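Local coordinates for putative iron binding protein (Bordetella pertussis Tohama I, PDB 1Y9U) that binds Fe(3+) through tyrosine side chains and probably serves as a periplasmic binding protein in iron uptake, at residues A[160-165]-A[315-321]; A[262-268]-A[279-284]. All coordinates share one frame. Residue numbers count along the deposited sequence, not the author numbering.

Interaction 1 of 2, residues A[160-165]-A[315-321]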
ATOM      1  N   THR A 160     -20.598  -3.130  -7.389  1.00 12.17           N
ATOM      2  CA  THR A 160     -19.739  -3.322  -6.220  1.00 11.78           C
ATOM      3  C   THR A 160     -20.510  -3.971  -5.074  1.00 11.59           C
ATOM      4  O   THR A 160     -20.004  -4.875  -4.397  1.00 11.18           O
ATOM      5  CB  THR A 160     -19.115  -2.003  -5.782  1.00 11.97           C
ATOM      6  OG1 THR A 160     -18.296  -1.506  -6.842  1.00 11.86           O
ATOM      7  CG2 THR A 160     -18.169  -2.211  -4.584  1.00 12.66           C
ATOM      8  N   GLU A 161     -21.754  -3.553  -4.871  1.00 11.95           N
ATOM      9  CA  GLU A 161     -22.583  -4.160  -3.848  1.00 11.56           C
ATOM     10  C   GLU A 161     -22.834  -5.645  -4.125  1.00 11.68           C
ATOM     11  O   GLU A 161     -22.764  -6.487  -3.216  1.00 11.34           O
ATOM     12  CB  GLU A 161     -23.919  -3.414  -3.747  1.00 11.99           C
ATOM     13  CG  GLU A 161     -24.828  -3.997  -2.704  1.00 13.28           C
ATOM     14  CD  GLU A 161     -26.138  -3.297  -2.569  1.00 15.50           C
ATOM     15  OE1 GLU A 161     -27.064  -3.952  -2.020  1.00 16.87           O
ATOM     16  OE2 GLU A 161     -26.241  -2.112  -2.988  1.00 16.18           O
ATOM     17  N   LYS A 162     -23.108  -5.968  -5.380  1.00 11.42           N
ATOM     18  CA  LYS A 162     -23.348  -7.349  -5.768  1.00 11.96           C
ATOM     19  C   LYS A 162     -22.098  -8.189  -5.537  1.00 11.57           C
ATOM     20  O   LYS A 162     -22.193  -9.301  -5.055  1.00 11.58           O
ATOM     21  CB  LYS A 162     -23.797  -7.421  -7.232  1.00 12.64           C
ATOM     22  CG  LYS A 162     -23.814  -8.812  -7.843  1.00 16.36           C
ATOM     23  CD  LYS A 162     -24.623  -8.842  -9.151  1.00 21.26           C
ATOM     24  CE  LYS A 162     -25.170 -10.218  -9.371  1.00 25.73           C
ATOM     25  NZ  LYS A 162     -26.530 -10.424  -8.775  1.00 28.72           N
ATOM     26  N   TRP A 163     -20.928  -7.636  -5.873  1.00 10.61           N
ATOM     27  CA  TRP A 163     -19.659  -8.306  -5.590  1.00 10.60           C
ATOM     28  C   TRP A 163     -19.496  -8.568  -4.106  1.00  9.80           C
ATOM     29  O   TRP A 163     -19.180  -9.677  -3.704  1.00 10.05           O
ATOM     30  CB  TRP A 163     -18.508  -7.461  -6.115  1.00 10.79           C
ATOM     31  CG  TRP A 163     -17.163  -8.101  -5.965  1.00 10.83           C
ATOM     32  CD1 TRP A 163     -16.654  -9.068  -6.751  1.00 12.00           C
ATOM     33  CD2 TRP A 163     -16.186  -7.842  -4.947  1.00 10.62           C
ATOM     34  NE1 TRP A 163     -15.404  -9.431  -6.315  1.00 10.25           N
ATOM     35  CE2 TRP A 163     -15.084  -8.677  -5.215  1.00 10.75           C
ATOM     36  CE3 TRP A 163     -16.120  -6.958  -3.867  1.00 11.81           C
ATOM     37  CZ2 TRP A 163     -13.924  -8.663  -4.434  1.00  9.96           C
ATOM     38  CZ3 TRP A 163     -14.975  -6.955  -3.079  1.00 10.99           C
ATOM     39  CH2 TRP A 163     -13.895  -7.798  -3.379  1.00 11.39           C
ATOM     40  N   LEU A 164     -19.712  -7.553  -3.283  1.00  9.59           N
ATOM     41  CA  LEU A 164     -19.592  -7.709  -1.838  1.00  9.71           C
ATOM     42  C   LEU A 164     -20.501  -8.800  -1.293  1.00  9.53           C
ATOM     43  O   LEU A 164     -20.082  -9.607  -0.467  1.00  9.82           O
ATOM     44  CB  LEU A 164     -19.859  -6.391  -1.108  1.00 10.05           C
ATOM     45  CG  LEU A 164     -18.723  -5.365  -1.197  1.00 10.80           C
ATOM     46  CD1 LEU A 164     -19.226  -4.004  -0.768  1.00 12.16           C
ATOM     47  CD2 LEU A 164     -17.513  -5.831  -0.357  1.00 11.56           C
ATOM     48  N   ARG A 165     -21.756  -8.823  -1.740  1.00 10.29           N
ATOM     49  CA  ARG A 165     -22.697  -9.838  -1.273  1.00 10.31           C
ATOM     50  C   ARG A 165     -22.259 -11.253  -1.716  1.00  9.94           C
ATOM     51  O   ARG A 165     -22.358 -12.196  -0.944  1.00  9.89           O
ATOM     52  CB  ARG A 165     -24.099  -9.547  -1.782  1.00 10.73           C
ATOM     53  CG  ARG A 165     -24.772  -8.386  -1.135  1.00 12.51           C
ATOM     54  CD  ARG A 165     -26.244  -8.259  -1.585  1.00 13.45           C
ATOM     55  NE  ARG A 165     -26.781  -6.967  -1.219  1.00 15.46           N
ATOM     56  CZ  ARG A 165     -27.156  -6.644   0.006  1.00 15.49           C
ATOM     57  NH1 ARG A 165     -27.124  -7.527   0.994  1.00 17.52           N
ATOM     58  NH2 ARG A 165     -27.590  -5.422   0.270  1.00 18.91           N
ATOM     59  N   LEU A 315     -20.983   0.790   2.028  1.00 15.11           N
ATOM     60  CA  LEU A 315     -21.469  -0.386   1.292  1.00 15.26           C
ATOM     61  C   LEU A 315     -21.114  -1.682   2.035  1.00 14.24           C
ATOM     62  O   LEU A 315     -21.909  -2.607   2.133  1.00 13.63           O
ATOM     63  CB  LEU A 315     -20.905  -0.439  -0.125  1.00 16.69           C
ATOM     64  CG  LEU A 315     -21.642   0.161  -1.309  1.00 18.76           C
ATOM     65  CD1 LEU A 315     -20.934  -0.271  -2.572  1.00 19.71           C
ATOM     66  CD2 LEU A 315     -23.121  -0.228  -1.351  1.00 18.81           C
ATOM     67  N   VAL A 316     -19.904  -1.768   2.560  1.00 13.31           N
ATOM     68  CA  VAL A 316     -19.495  -2.918   3.335  1.00 12.62           C
ATOM     69  C   VAL A 316     -20.444  -3.139   4.517  1.00 12.90           C
ATOM     70  O   VAL A 316     -20.865  -4.266   4.789  1.00 12.91           O
ATOM     71  CB  VAL A 316     -18.018  -2.748   3.790  1.00 11.97           C
ATOM     72  CG1 VAL A 316     -17.641  -3.766   4.873  1.00 11.77           C
ATOM     73  CG2 VAL A 316     -17.054  -2.845   2.597  1.00 12.28           C
ATOM     74  N   ASP A 317     -20.824  -2.048   5.179  1.00 13.42           N
ATOM     75  CA  ASP A 317     -21.754  -2.125   6.306  1.00 14.28           C
ATOM     76  C   ASP A 317     -23.181  -2.500   5.871  1.00 13.91           C
ATOM     77  O   ASP A 317     -23.834  -3.306   6.547  1.00 14.74           O
ATOM     78  CB  ASP A 317     -21.773  -0.818   7.085  1.00 15.11           C
ATOM     79  CG  ASP A 317     -22.346  -0.976   8.447  1.00 19.28           C
ATOM     80  OD1 ASP A 317     -21.833  -1.801   9.246  1.00 22.26           O
ATOM     81  OD2 ASP A 317     -23.313  -0.292   8.811  1.00 25.86           O
ATOM     82  N   LYS A 318     -23.616  -1.967   4.731  1.00 13.66           N
ATOM     83  CA  LYS A 318     -24.943  -2.261   4.178  1.00 14.05           C
ATOM     84  C   LYS A 318     -25.137  -3.751   4.001  1.00 13.99           C
ATOM     85  O   LYS A 318     -26.172  -4.303   4.345  1.00 14.47           O
ATOM     86  CB  LYS A 318     -25.117  -1.562   2.826  1.00 14.26           C
ATOM     87  CG  LYS A 318     -26.498  -1.779   2.160  1.00 14.36           C
ATOM     88  CD  LYS A 318     -26.583  -1.177   0.773  1.00 14.06           C
ATOM     89  CE  LYS A 318     -28.006  -1.284   0.217  1.00 12.85           C
ATOM     90  NZ  LYS A 318     -28.076  -0.795  -1.163  1.00 15.19           N
ATOM     91  N   VAL A 319     -24.126  -4.418   3.463  1.00 13.30           N
ATOM     92  CA  VAL A 319     -24.221  -5.841   3.181  1.00 13.78           C
ATOM     93  C   VAL A 319     -23.929  -6.738   4.390  1.00 13.72           C
ATOM     94  O   VAL A 319     -24.039  -7.969   4.286  1.00 14.74           O
ATOM     95  CB  VAL A 319     -23.361  -6.274   1.958  1.00 14.91           C
ATOM     96  CG1 VAL A 319     -23.607  -5.379   0.763  1.00 13.37           C
ATOM     97  CG2 VAL A 319     -21.886  -6.336   2.289  1.00 15.40           C
ATOM     98  N   GLY A 320     -23.525  -6.155   5.510  1.00 13.49           N
ATOM     99  CA  GLY A 320     -23.219  -6.924   6.707  1.00 13.28           C
ATOM    100  C   GLY A 320     -22.067  -7.889   6.439  1.00 13.00           C
ATOM    101  O   GLY A 320     -22.095  -9.040   6.838  1.00 13.00           O
ATOM    102  N   PHE A 321     -21.047  -7.394   5.746  1.00 12.75           N
ATOM    103  CA  PHE A 321     -19.934  -8.224   5.271  1.00 11.90           C
ATOM    104  C   PHE A 321     -19.248  -9.013   6.375  1.00 12.22           C
ATOM    105  O   PHE A 321     -18.816 -10.136   6.138  1.00 12.92           O
ATOM    106  CB  PHE A 321     -18.913  -7.342   4.578  1.00 11.84           C
ATOM    107  CG  PHE A 321     -17.879  -8.101   3.801  1.00 11.79           C
ATOM    108  CD1 PHE A 321     -16.663  -8.425   4.371  1.00 11.61           C
ATOM    109  CD2 PHE A 321     -18.110  -8.494   2.491  1.00 11.80           C
ATOM    110  CE1 PHE A 321     -15.700  -9.118   3.642  1.00 11.83           C
ATOM    111  CE2 PHE A 321     -17.150  -9.169   1.771  1.00 11.73           C
ATOM    112  CZ  PHE A 321     -15.952  -9.487   2.349  1.00 10.78           C
TER
HETATM  113  O   HOH W   1     -29.670  -3.381  -2.721  1.00 15.97           O
HETATM  114  O   HOH W   2     -27.724  -6.666   3.767  1.00 28.52           O
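Two helices that lie far apart in the sequence meet side by side here: 160-165 is an inner part of helix 157-170, and 315-321 is the last turn of helix 303-318 with the residues that follow it. The CA atoms of E161 and L315 are 6.5 Å apart, those of L164 and V316 7.1 Å and those of R165 and V319 6.2 Å, a spacing at which side chains of both segments touch. At G320 the chain leaves the helix in a Schellman motif: G320 N bonds back to D317 O (3.0 Å) and F321 N to V316 O (3.3 Å). The positive phi this demands suits glycine, and the turn brings F321 back against the partner helix.

L164 is the apolar centre. Its CD1 lies 4.0 Å from L315 CB, its CB 4.0 Å from V319 CG2, and its CD2 3.9 Å from F321 CD2. Toward solvent the contact becomes ionic. The extended E161 reaches K318, with OE2 2.9 Å from NZ in a salt bridge, while its OE1 takes R165 NH2 at 2.8 Å, one helical turn on. R165 also lays a guanidinium face over V319 CG1, and a water joins R165 NH1 (3.0 Å) to K318 O (2.9 Å). The long side chains of E161, K318 and R165 thus line the solvent-facing edge, with R165 CG 3.7 Å from V319 CG1.

Beyond the pair, K168 of helix 157-170 bonds to the carbonyls of V319 and G320, and T160 and W163 pack on helix 142-155, so helix 157-170 packs against both helix 142-155 and the end of helix 303-318.

Interaction 2 of 2, residues A[262-268]-A[279-284]; sequences VSEPAQT and VRAGVK
This contact packs the start of a helix against the loop that follows a short strand: 262-268 covers the link into helix 264-273 and its first turn, and 279-284 runs irregularly from strand 277-278 toward helix 287-291. The CA atoms of V262 and R280 lie 6.4 Å apart, those of T268 and V283 5.9 Å. S263 is the N-cap; its OG (chi1 p) accepts a weak bond from A266 N at 3.4 Å and also bonds to Y260 O.

Q267, with chi1 and chi2 both m, directs OE1 to R280 N, a 3.1 Å hydrogen bond, while NE2 is held by the carbonyls of L261 and L102. A glutamine suits this place because its amide can both accept and donate. R280, t through chi3, stretches back to the helix start, where NH1 donates to V262 O at 2.9 Å and a guanidinium face covers E264 N. G282 turns the loop with positive phi, and V283 then sets CG2 4.0 Å from Q267 CB and CG1 3.5 Å from T268 OG1.

Water fills the outer seam: one molecule joins E264 OE2 (2.7 Å) to R280 NH2 (3.0 Å), another links E264 OE1 (2.7 Å), T268 OG1 (2.7 Å) and K284 N (3.0 Å).

Around the contact, V262 and R280 touch helix 82-87, V279 rests on V88 and P89, and Q267 ties the helix to strand 100-112 through L102.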
ATOM      1  N   VAL A 262      13.110   8.811  -4.300  1.00 10.76           N
ATOM      2  CA  VAL A 262      12.736   8.174  -5.581  1.00 11.04           C
ATOM      3  C   VAL A 262      13.920   7.834  -6.492  1.00 10.65           C
ATOM      4  O   VAL A 262      13.723   7.342  -7.601  1.00 10.83           O
ATOM      5  CB  VAL A 262      11.682   8.992  -6.360  1.00 10.90           C
ATOM      6  CG1 VAL A 262      10.461   9.195  -5.467  1.00 12.39           C
ATOM      7  CG2 VAL A 262      12.252  10.288  -6.900  1.00 11.15           C
ATOM      8  N   SER A 263      15.146   8.046  -6.007  1.00 10.95           N
ATOM      9  CA  SER A 263      16.352   7.648  -6.722  1.00 10.48           C
ATOM     10  C   SER A 263      16.449   6.124  -6.748  1.00 10.58           C
ATOM     11  O   SER A 263      15.846   5.434  -5.915  1.00 10.64           O
ATOM     12  CB  SER A 263      17.596   8.251  -6.062  1.00 10.46           C
ATOM     13  OG  SER A 263      17.961   7.587  -4.856  1.00 11.34           O
ATOM     14  N   GLU A 264      17.177   5.572  -7.713  1.00 10.50           N
ATOM     15  CA  GLU A 264      17.280   4.129  -7.812  1.00 11.05           C
ATOM     16  C   GLU A 264      17.893   3.498  -6.548  1.00 11.87           C
ATOM     17  O   GLU A 264      17.321   2.553  -6.003  1.00 11.27           O
ATOM     18  CB  GLU A 264      18.004   3.652  -9.081  1.00 11.86           C
ATOM     19  CG  GLU A 264      18.088   2.136  -9.108  1.00 13.68           C
ATOM     20  CD  GLU A 264      18.504   1.506 -10.419  1.00 15.62           C
ATOM     21  OE1 GLU A 264      18.863   0.298 -10.382  1.00 17.45           O
ATOM     22  OE2 GLU A 264      18.442   2.171 -11.484  1.00 17.55           O
ATOM     23  N   PRO A 265      19.030   3.971  -6.044  1.00 12.15           N
ATOM     24  CA  PRO A 265      19.593   3.366  -4.831  1.00 12.44           C
ATOM     25  C   PRO A 265      18.625   3.393  -3.633  1.00 11.57           C
ATOM     26  O   PRO A 265      18.495   2.382  -2.915  1.00 12.41           O
ATOM     27  CB  PRO A 265      20.860   4.191  -4.578  1.00 12.78           C
ATOM     28  CG  PRO A 265      21.220   4.712  -5.893  1.00 13.46           C
ATOM     29  CD  PRO A 265      19.911   5.034  -6.565  1.00 11.99           C
ATOM     30  N   ALA A 266      17.938   4.503  -3.416  1.00 11.12           N
ATOM     31  CA  ALA A 266      17.047   4.596  -2.271  1.00 10.83           C
ATOM     32  C   ALA A 266      15.844   3.694  -2.472  1.00 10.95           C
ATOM     33  O   ALA A 266      15.421   3.025  -1.563  1.00 11.95           O
ATOM     34  CB  ALA A 266      16.582   6.020  -2.060  1.00 11.22           C
ATOM     35  N   GLN A 267      15.280   3.697  -3.668  1.00 10.39           N
ATOM     36  CA  GLN A 267      14.100   2.887  -3.958  1.00 10.35           C
ATOM     37  C   GLN A 267      14.376   1.427  -3.783  1.00 10.64           C
ATOM     38  O   GLN A 267      13.483   0.694  -3.330  1.00 11.42           O
ATOM     39  CB  GLN A 267      13.630   3.152  -5.387  1.00 10.09           C
ATOM     40  CG  GLN A 267      12.844   4.451  -5.540  1.00  9.49           C
ATOM     41  CD  GLN A 267      11.397   4.250  -5.164  1.00  9.66           C
ATOM     42  OE1 GLN A 267      10.724   3.466  -5.805  1.00 10.06           O
ATOM     43  NE2 GLN A 267      10.933   4.920  -4.115  1.00  9.27           N
ATOM     44  N   THR A 268      15.575   0.979  -4.180  1.00 11.02           N
ATOM     45  CA  THR A 268      15.958  -0.415  -4.033  1.00 12.07           C
ATOM     46  C   THR A 268      15.856  -0.827  -2.562  1.00 12.70           C
ATOM     47  O   THR A 268      15.193  -1.828  -2.241  1.00 14.86           O
ATOM     48  CB  THR A 268      17.388  -0.639  -4.588  1.00 12.24           C
ATOM     49  OG1 THR A 268      17.466  -0.181  -5.951  1.00 13.43           O
ATOM     50  CG2 THR A 268      17.736  -2.112  -4.612  1.00 14.02           C
ATOM     51  N   VAL A 279       8.140   2.356  -6.635  1.00  9.76           N
ATOM     52  CA  VAL A 279       7.446   3.193  -7.622  1.00  9.90           C
ATOM     53  C   VAL A 279       8.286   3.448  -8.881  1.00 10.40           C
ATOM     54  O   VAL A 279       7.750   3.586  -9.969  1.00 11.15           O
ATOM     55  CB  VAL A 279       6.978   4.545  -6.994  1.00 11.02           C
ATOM     56  CG1 VAL A 279       8.146   5.477  -6.659  1.00 11.49           C
ATOM     57  CG2 VAL A 279       5.989   5.245  -7.895  1.00 12.57           C
ATOM     58  N   ARG A 280       9.603   3.535  -8.715  1.00  9.33           N
ATOM     59  CA  ARG A 280      10.504   3.860  -9.815  1.00  9.84           C
ATOM     60  C   ARG A 280      10.705   2.643 -10.699  1.00 10.35           C
ATOM     61  O   ARG A 280      11.014   1.559 -10.205  1.00 10.86           O
ATOM     62  CB  ARG A 280      11.847   4.303  -9.244  1.00  9.70           C
ATOM     63  CG  ARG A 280      12.888   4.710 -10.267  1.00  9.87           C
ATOM     64  CD  ARG A 280      14.256   4.819  -9.671  1.00 10.12           C
ATOM     65  NE  ARG A 280      15.254   5.269 -10.650  1.00  9.63           N
ATOM     66  CZ  ARG A 280      15.597   6.525 -10.872  1.00 10.54           C
ATOM     67  NH1 ARG A 280      15.088   7.492 -10.161  1.00 10.13           N
ATOM     68  NH2 ARG A 280      16.477   6.807 -11.833  1.00 10.93           N
ATOM     69  N   ALA A 281      10.556   2.820 -12.017  1.00 10.47           N
ATOM     70  CA  ALA A 281      10.823   1.749 -12.973  1.00 10.96           C
ATOM     71  C   ALA A 281      12.295   1.309 -12.934  1.00 11.35           C
ATOM     72  O   ALA A 281      13.190   2.128 -12.702  1.00 11.15           O
ATOM     73  CB  ALA A 281      10.478   2.216 -14.386  1.00 11.24           C
ATOM     74  N   GLY A 282      12.551   0.037 -13.203  1.00 12.09           N
ATOM     75  CA  GLY A 282      13.895  -0.458 -13.351  1.00 12.76           C
ATOM     76  C   GLY A 282      14.675  -0.644 -12.082  1.00 12.57           C
ATOM     77  O   GLY A 282      15.898  -0.656 -12.095  1.00 15.43           O
ATOM     78  N   VAL A 283      13.977  -0.803 -10.970  1.00 12.34           N
ATOM     79  CA  VAL A 283      14.582  -1.087  -9.686  1.00 12.15           C
ATOM     80  C   VAL A 283      14.583  -2.587  -9.396  1.00 11.81           C
ATOM     81  O   VAL A 283      13.570  -3.264  -9.588  1.00 13.21           O
ATOM     82  CB  VAL A 283      13.834  -0.335  -8.579  1.00 12.49           C
ATOM     83  CG1 VAL A 283      14.299  -0.750  -7.204  1.00 12.75           C
ATOM     84  CG2 VAL A 283      14.017   1.160  -8.781  1.00 13.63           C
ATOM     85  N   LYS A 284      15.733  -3.085  -8.967  1.00 12.12           N
ATOM     86  CA  LYS A 284      15.878  -4.499  -8.624  1.00 13.92           C
ATOM     87  C   LYS A 284      14.904  -4.855  -7.510  1.00 14.36           C
ATOM     88  O   LYS A 284      14.867  -4.201  -6.461  1.00 15.87           O
ATOM     89  CB  LYS A 284      17.305  -4.810  -8.175  1.00 15.27           C
ATOM     90  CG  LYS A 284      17.540  -6.259  -7.765  1.00 20.67           C
ATOM     91  CD  LYS A 284      17.709  -7.185  -8.936  1.00 26.71           C
ATOM     92  CE  LYS A 284      18.283  -8.547  -8.493  1.00 29.69           C
ATOM     93  NZ  LYS A 284      18.933  -9.306  -9.611  1.00 32.40           N
TER
HETATM   94  O   HOH W   3      15.746   3.065 -12.320  1.00 11.16           O
HETATM   95  O   HOH W   4      18.575   4.745 -12.383  1.00 13.02           O
HETATM   96  O   HOH W   5      18.082  -1.358  -8.353  1.00 14.51           O
HETATM   97  O   HOH W   6      17.894   1.449 -13.896  1.00 32.77           O
HETATM   98  O   HOH W   7      13.458  -3.326  -4.214  1.00 20.83           O

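Interactions 1 and 2 lie on opposite sides of the chain's centre, their centres 38 Å apart and their nearest atoms about 24 Å apart, and they share no helix or strand. Both are partly buried, but they are built differently. Interaction 1 brings distant parts of the sequence together, joining two helices through leucine, valine and phenylalanine with direct salt bridges along its solvent-facing edge. Interaction 2 is local, its segments only 11 residues apart, and fixes an irregular loop by side-chain bonds to backbone groups; its glutamate and arginine, beyond salt-bridge distance, are bridged by water. Interaction 1 comes nearer the iron site, with F321 about 11 Å from Y143 between side chains, whereas interaction 2 lies away from it.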